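PDB 3TO3: citryl-spermidine/3,4-dihydroxybenzoyl-citryl-spermidine:spermidine ligase from Bacillus anthracis, which catalyses the ATP-dependent condensation of spermidine with citryl-spermidine intermediates in the biosynthesis of petrobactin, a siderophore used in iron acquisition and virulence. Local coordinates for residues K10-R24 with Q127-R139. Numbering follows the deposited sequence.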
loop_
_atom_site.group_PDB
_atom_site.type_symbol
_atom_site.label_atom_id
_atom_site.label_comp_id
_atom_site.label_asym_id
_atom_site.label_seq_id
_atom_site.Cartn_x
_atom_site.Cartn_y
_atom_site.Cartn_z
ATOM N N LYS B 10 -8.963 9.661 20.722
ATOM C CA LYS B 10 -10.024 8.654 20.593
ATOM C C LYS B 10 -9.482 7.302 20.194
ATOM O O LYS B 10 -9.838 6.274 20.783
ATOM C CB LYS B 10 -11.066 9.069 19.545
ATOM C CG LYS B 10 -12.013 10.168 19.986
ATOM C CD LYS B 10 -13.081 10.402 18.924
ATOM C CE LYS B 10 -14.025 11.536 19.302
ATOM N NZ LYS B 10 -14.873 11.152 20.462
ATOM N N ILE B 11 -8.644 7.302 19.165
ATOM C CA ILE B 11 -8.064 6.070 18.674
ATOM C C ILE B 11 -7.336 5.353 19.790
ATOM O O ILE B 11 -7.496 4.126 19.973
ATOM C CB ILE B 11 -7.034 6.326 17.556
ATOM C CG1 ILE B 11 -7.739 6.849 16.344
ATOM C CG2 ILE B 11 -6.441 5.012 17.112
ATOM C CD1 ILE B 11 -8.522 5.766 15.714
ATOM N N LEU B 12 -6.519 6.106 20.529
ATOM C CA LEU B 12 -5.765 5.492 21.613
ATOM C C LEU B 12 -6.675 4.927 22.701
ATOM O O LEU B 12 -6.490 3.792 23.125
ATOM C CB LEU B 12 -4.777 6.472 22.216
ATOM C CG LEU B 12 -3.518 6.621 21.390
ATOM C CD1 LEU B 12 -2.543 7.544 22.125
ATOM C CD2 LEU B 12 -2.915 5.253 21.193
ATOM N N LYS B 13 -7.665 5.707 23.135
ATOM C CA LYS B 13 -8.626 5.214 24.113
ATOM C C LYS B 13 -9.358 3.969 23.596
ATOM O O LYS B 13 -9.601 3.013 24.340
ATOM C CB LYS B 13 -9.618 6.311 24.521
ATOM C CG LYS B 13 -9.013 7.368 25.429
ATOM C CD LYS B 13 -10.088 8.269 26.043
ATOM C CE LYS B 13 -9.471 9.424 26.848
ATOM N NZ LYS B 13 -10.428 10.566 27.070
ATOM N N ALA B 14 -9.709 3.966 22.321
ATOM C CA ALA B 14 -10.406 2.798 21.788
ATOM C C ALA B 14 -9.520 1.562 21.841
ATOM O O ALA B 14 -9.974 0.483 22.236
ATOM C CB ALA B 14 -10.883 3.047 20.362
ATOM N N ILE B 15 -8.261 1.716 21.428
ATOM C CA ILE B 15 -7.343 0.581 21.409
ATOM C C ILE B 15 -7.097 0.089 22.814
ATOM O O ILE B 15 -6.925 -1.112 23.023
ATOM C CB ILE B 15 -5.956 0.892 20.804
ATOM C CG1 ILE B 15 -6.079 1.277 19.356
ATOM C CG2 ILE B 15 -5.111 -0.357 20.825
ATOM C CD1 ILE B 15 -6.914 0.291 18.614
ATOM N N GLU B 16 -7.083 1.020 23.771
ATOM C CA GLU B 16 -6.733 0.687 25.155
ATOM C C GLU B 16 -7.932 0.158 25.910
ATOM O O GLU B 16 -7.829 -0.126 27.092
ATOM C CB GLU B 16 -6.220 1.919 25.913
ATOM C CG GLU B 16 -4.778 2.321 25.672
ATOM C CD GLU B 16 -4.529 3.801 26.018
ATOM O OE1 GLU B 16 -5.512 4.551 26.207
ATOM O OE2 GLU B 16 -3.355 4.229 26.098
ATOM N N SER B 17 -9.087 0.086 25.256
ATOM C CA SER B 17 -10.324 -0.190 25.977
ATOM C C SER B 17 -10.717 -1.657 25.922
ATOM O O SER B 17 -9.997 -2.487 25.360
ATOM C CB SER B 17 -11.461 0.605 25.366
ATOM O OG SER B 17 -11.947 -0.069 24.216
ATOM N N GLU B 18 -11.880 -1.948 26.502
ATOM C CA GLU B 18 -12.457 -3.276 26.509
ATOM C C GLU B 18 -13.047 -3.655 25.153
ATOM O O GLU B 18 -13.211 -4.842 24.863
ATOM C CB GLU B 18 -13.566 -3.369 27.559
ATOM C CG GLU B 18 -13.078 -3.232 29.005
ATOM C CD GLU B 18 -12.921 -4.577 29.726
ATOM O OE1 GLU B 18 -12.912 -4.574 30.976
ATOM O OE2 GLU B 18 -12.810 -5.632 29.050
ATOM N N ASP B 19 -13.422 -2.664 24.346
ATOM C CA ASP B 19 -13.996 -2.966 23.034
ATOM C C ASP B 19 -12.941 -3.605 22.130
ATOM O O ASP B 19 -13.249 -4.401 21.243
ATOM C CB ASP B 19 -14.560 -1.713 22.390
ATOM C CG ASP B 19 -15.810 -1.213 23.098
ATOM O OD1 ASP B 19 -16.851 -1.878 22.968
ATOM O OD2 ASP B 19 -15.754 -0.160 23.776
ATOM N N TYR B 20 -11.686 -3.274 22.384
ATOM C CA TYR B 20 -10.620 -3.936 21.679
ATOM C C TYR B 20 -10.626 -5.465 21.957
ATOM O O TYR B 20 -10.492 -6.262 21.032
ATOM C CB TYR B 20 -9.274 -3.293 22.008
ATOM C CG TYR B 20 -8.138 -4.060 21.402
ATOM C CD1 TYR B 20 -7.778 -3.862 20.080
ATOM C CD2 TYR B 20 -7.454 -5.028 22.143
ATOM C CE1 TYR B 20 -6.741 -4.588 19.506
ATOM C CE2 TYR B 20 -6.441 -5.782 21.577
ATOM C CZ TYR B 20 -6.075 -5.550 20.257
ATOM O OH TYR B 20 -5.045 -6.280 19.692
ATOM N N ILE B 21 -10.779 -5.850 23.225
ATOM C CA ILE B 21 -10.812 -7.253 23.623
ATOM C C ILE B 21 -11.986 -7.992 22.980
ATOM O O ILE B 21 -11.801 -9.095 22.448
ATOM C CB ILE B 21 -10.877 -7.407 25.141
ATOM C CG1 ILE B 21 -9.660 -6.743 25.778
ATOM C CG2 ILE B 21 -10.987 -8.881 25.556
ATOM C CD1 ILE B 21 -8.425 -7.596 25.818
ATOM N N SER B 22 -13.176 -7.395 23.004
ATOM C CA SER B 22 -14.338 -8.016 22.334
ATOM C C SER B 22 -14.125 -8.195 20.846
ATOM O O SER B 22 -14.513 -9.215 20.301
ATOM C CB SER B 22 -15.631 -7.226 22.511
ATOM O OG SER B 22 -15.453 -6.244 23.489
ATOM N N VAL B 23 -13.538 -7.206 20.180
ATOM C CA VAL B 23 -13.377 -7.307 18.725
ATOM C C VAL B 23 -12.358 -8.356 18.406
ATOM O O VAL B 23 -12.545 -9.161 17.506
ATOM C CB VAL B 23 -13.062 -5.954 18.058
ATOM C CG1 VAL B 23 -12.568 -6.120 16.586
ATOM C CG2 VAL B 23 -14.316 -5.090 18.088
ATOM N N ARG B 24 -11.286 -8.373 19.177
ATOM C CA ARG B 24 -10.250 -9.380 18.970
ATOM C C ARG B 24 -10.869 -10.769 19.119
ATOM O O ARG B 24 -10.641 -11.672 18.303
ATOM C CB ARG B 24 -9.120 -9.218 19.982
ATOM C CG ARG B 24 -7.927 -10.101 19.709
ATOM C CD ARG B 24 -7.035 -10.111 20.912
ATOM N NE ARG B 24 -7.689 -10.757 22.046
ATOM C CZ ARG B 24 -7.320 -10.564 23.305
ATOM N NH1 ARG B 24 -6.314 -9.732 23.591
ATOM N NH2 ARG B 24 -7.961 -11.187 24.277
ATOM N N GLN B 127 -6.065 -5.360 10.599
ATOM C CA GLN B 127 -6.690 -4.102 10.240
ATOM C C GLN B 127 -8.170 -4.139 10.583
ATOM O O GLN B 127 -8.735 -3.121 10.943
ATOM C CB GLN B 127 -6.466 -3.766 8.768
ATOM C CG GLN B 127 -5.058 -3.293 8.501
ATOM C CD GLN B 127 -4.625 -2.208 9.454
ATOM O OE1 GLN B 127 -5.238 -1.137 9.537
ATOM N NE2 GLN B 127 -3.572 -2.475 10.184
ATOM N N THR B 128 -8.779 -5.324 10.498
ATOM C CA THR B 128 -10.190 -5.493 10.831
ATOM C C THR B 128 -10.391 -5.218 12.310
ATOM O O THR B 128 -11.208 -4.384 12.693
ATOM C CB THR B 128 -10.730 -6.905 10.435
ATOM O OG1 THR B 128 -10.875 -6.942 9.016
ATOM C CG2 THR B 128 -12.102 -7.180 11.055
ATOM N N ILE B 129 -9.620 -5.911 13.133
ATOM C CA ILE B 129 -9.607 -5.670 14.561
ATOM C C ILE B 129 -9.409 -4.189 14.853
ATOM O O ILE B 129 -10.103 -3.602 15.686
ATOM C CB ILE B 129 -8.487 -6.506 15.223
ATOM C CG1 ILE B 129 -8.864 -7.982 15.177
ATOM C CG2 ILE B 129 -8.251 -6.106 16.663
ATOM C CD1 ILE B 129 -7.818 -8.828 15.675
ATOM N N PHE B 130 -8.460 -3.574 14.162
ATOM C CA PHE B 130 -8.182 -2.168 14.415
ATOM C C PHE B 130 -9.357 -1.253 14.051
ATOM O O PHE B 130 -9.793 -0.448 14.865
ATOM C CB PHE B 130 -6.920 -1.751 13.664
ATOM C CG PHE B 130 -6.617 -0.272 13.734
ATOM C CD1 PHE B 130 -6.139 0.312 14.907
ATOM C CD2 PHE B 130 -6.754 0.514 12.616
ATOM C CE1 PHE B 130 -5.825 1.671 14.968
ATOM C CE2 PHE B 130 -6.433 1.889 12.653
ATOM C CZ PHE B 130 -5.978 2.467 13.839
ATOM N N LYS B 131 -9.861 -1.368 12.825
ATOM C CA LYS B 131 -10.983 -0.550 12.429
ATOM C C LYS B 131 -12.274 -0.847 13.201
ATOM O O LYS B 131 -13.050 0.079 13.447
ATOM C CB LYS B 131 -11.239 -0.613 10.928
ATOM C CG LYS B 131 -10.379 0.390 10.162
ATOM C CD LYS B 131 -9.108 -0.257 9.608
ATOM C CE LYS B 131 -8.375 0.701 8.660
ATOM N NZ LYS B 131 -7.265 0.067 7.902
ATOM N N ASP B 132 -12.524 -2.107 13.585
ATOM C CA ASP B 132 -13.785 -2.365 14.230
ATOM C C ASP B 132 -13.772 -1.936 15.700
ATOM O O ASP B 132 -14.797 -1.494 16.229
ATOM C CB ASP B 132 -14.298 -3.784 14.064
ATOM C CG ASP B 132 -15.767 -3.914 14.518
ATOM O OD1 ASP B 132 -16.601 -3.025 14.190
ATOM O OD2 ASP B 132 -16.096 -4.892 15.214
ATOM N N THR B 133 -12.611 -2.043 16.338
ATOM C CA THR B 133 -12.432 -1.545 17.700
ATOM C C THR B 133 -12.842 -0.075 17.824
ATOM O O THR B 133 -13.537 0.293 18.749
ATOM C CB THR B 133 -10.972 -1.678 18.176
ATOM O OG1 THR B 133 -10.638 -3.063 18.321
ATOM C CG2 THR B 133 -10.777 -0.953 19.510
ATOM N N ILE B 134 -12.422 0.765 16.889
ATOM C CA ILE B 134 -12.802 2.181 16.935
ATOM C C ILE B 134 -14.324 2.335 16.756
ATOM O O ILE B 134 -14.989 3.124 17.456
ATOM C CB ILE B 134 -12.074 2.993 15.844
ATOM C CG1 ILE B 134 -10.569 2.833 16.016
ATOM C CG2 ILE B 134 -12.442 4.487 15.934
ATOM C CD1 ILE B 134 -9.786 2.979 14.744
ATOM N N ALA B 135 -14.889 1.575 15.828
ATOM C CA ALA B 135 -16.342 1.666 15.651
ATOM C C ALA B 135 -17.138 1.187 16.905
ATOM O O ALA B 135 -18.061 1.873 17.349
ATOM C CB ALA B 135 -16.792 0.950 14.397
ATOM N N GLN B 136 -16.799 0.018 17.446
ATOM C CA GLN B 136 -17.479 -0.502 18.642
ATOM C C GLN B 136 -17.280 0.469 19.811
ATOM O O GLN B 136 -18.154 0.629 20.645
ATOM C CB GLN B 136 -16.963 -1.883 19.034
ATOM C CG GLN B 136 -17.173 -2.947 17.973
ATOM C CD GLN B 136 -18.624 -3.088 17.595
ATOM O OE1 GLN B 136 -19.495 -3.074 18.459
ATOM N NE2 GLN B 136 -18.901 -3.179 16.299
ATOM N N TYR B 137 -16.131 1.133 19.856
ATOM C CA TYR B 137 -15.879 2.047 20.946
ATOM C C TYR B 137 -16.692 3.351 20.827
ATOM O O TYR B 137 -17.114 3.911 21.824
ATOM C CB TYR B 137 -14.394 2.341 21.043
ATOM C CG TYR B 137 -14.057 3.290 22.151
ATOM C CD1 TYR B 137 -13.967 2.834 23.451
ATOM C CD2 TYR B 137 -13.806 4.641 21.901
ATOM C CE1 TYR B 137 -13.654 3.689 24.500
ATOM C CE2 TYR B 137 -13.484 5.521 22.952
ATOM C CZ TYR B 137 -13.417 5.021 24.257
ATOM O OH TYR B 137 -13.114 5.817 25.336
ATOM N N GLU B 138 -16.937 3.820 19.611
ATOM C CA GLU B 138 -17.702 5.052 19.428
ATOM C C GLU B 138 -19.219 4.902 19.541
ATOM O O GLU B 138 -19.911 5.895 19.765
ATOM C CB GLU B 138 -17.346 5.706 18.095
ATOM C CG GLU B 138 -15.951 6.276 18.095
ATOM C CD GLU B 138 -15.844 7.537 18.936
ATOM O OE1 GLU B 138 -14.953 7.600 19.817
ATOM O OE2 GLU B 138 -16.644 8.475 18.703
ATOM N N ARG B 139 -19.721 3.669 19.406
ATOM C CA ARG B 139 -21.160 3.401 19.359
ATOM C C ARG B 139 -21.843 3.661 20.700
ATOM O O ARG B 139 -21.264 3.379 21.760
ATOM C CB ARG B 139 -21.448 1.970 18.886
ATOM C CG ARG B 139 -21.294 0.888 19.965
ATOM C CD ARG B 139 -21.513 -0.545 19.420
ATOM N NE ARG B 139 -22.807 -0.733 18.747
ATOM C CZ ARG B 139 -23.187 -1.842 18.105
ATOM N NH1 ARG B 139 -22.379 -2.896 18.020
ATOM N NH2 ARG B 139 -24.391 -1.899 17.539
#
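A14 and Y20, on two short helical segments joined by a turn at E16 and S17, sit against I134 and T133 of helix 127-138. Helix 10-15 passes 8.8 Å from the axis of that helix, nearly perpendicular to it; helix 18-24 leans further toward antiparallel, at 130°. T133 fills the notch between them as a knob among A14, I15, Y20 and V23. With OG1 beside the backbone N (chi1 -68°), CG2 is left anti to that N and abuts A14 O, while OG1 bonds to I129 O at 2.7 Å. V23 is in turn a knob among I129, D132, T133 and Q136: CG1 lies on I129 CA (3.6 Å), and CG2 touches Q136 CG and D132 OD2. Over one face of the Y137 ring comes A14 CA, a CH-pi contact 3.9 Å from the centroid; D19 OD2 meets the ring edge 3.5 Å from CD1. S17, the N-cap of helix 18-24, accepts from D19 N through OG and donates to A14 O, tying one helix end to the next start. I11 CG2 and I15 CD1 pack obliquely against the F130 ring, and F179 of helix 175-181 touches I11 and I134. K10 NZ and E138 OE1 form a long salt bridge at 3.6 Å. No hydrogen bond spans the segments, so interlocking shape and van der Waals packing dominate; K168, Y167 and Q136 take up the D132 carboxylate.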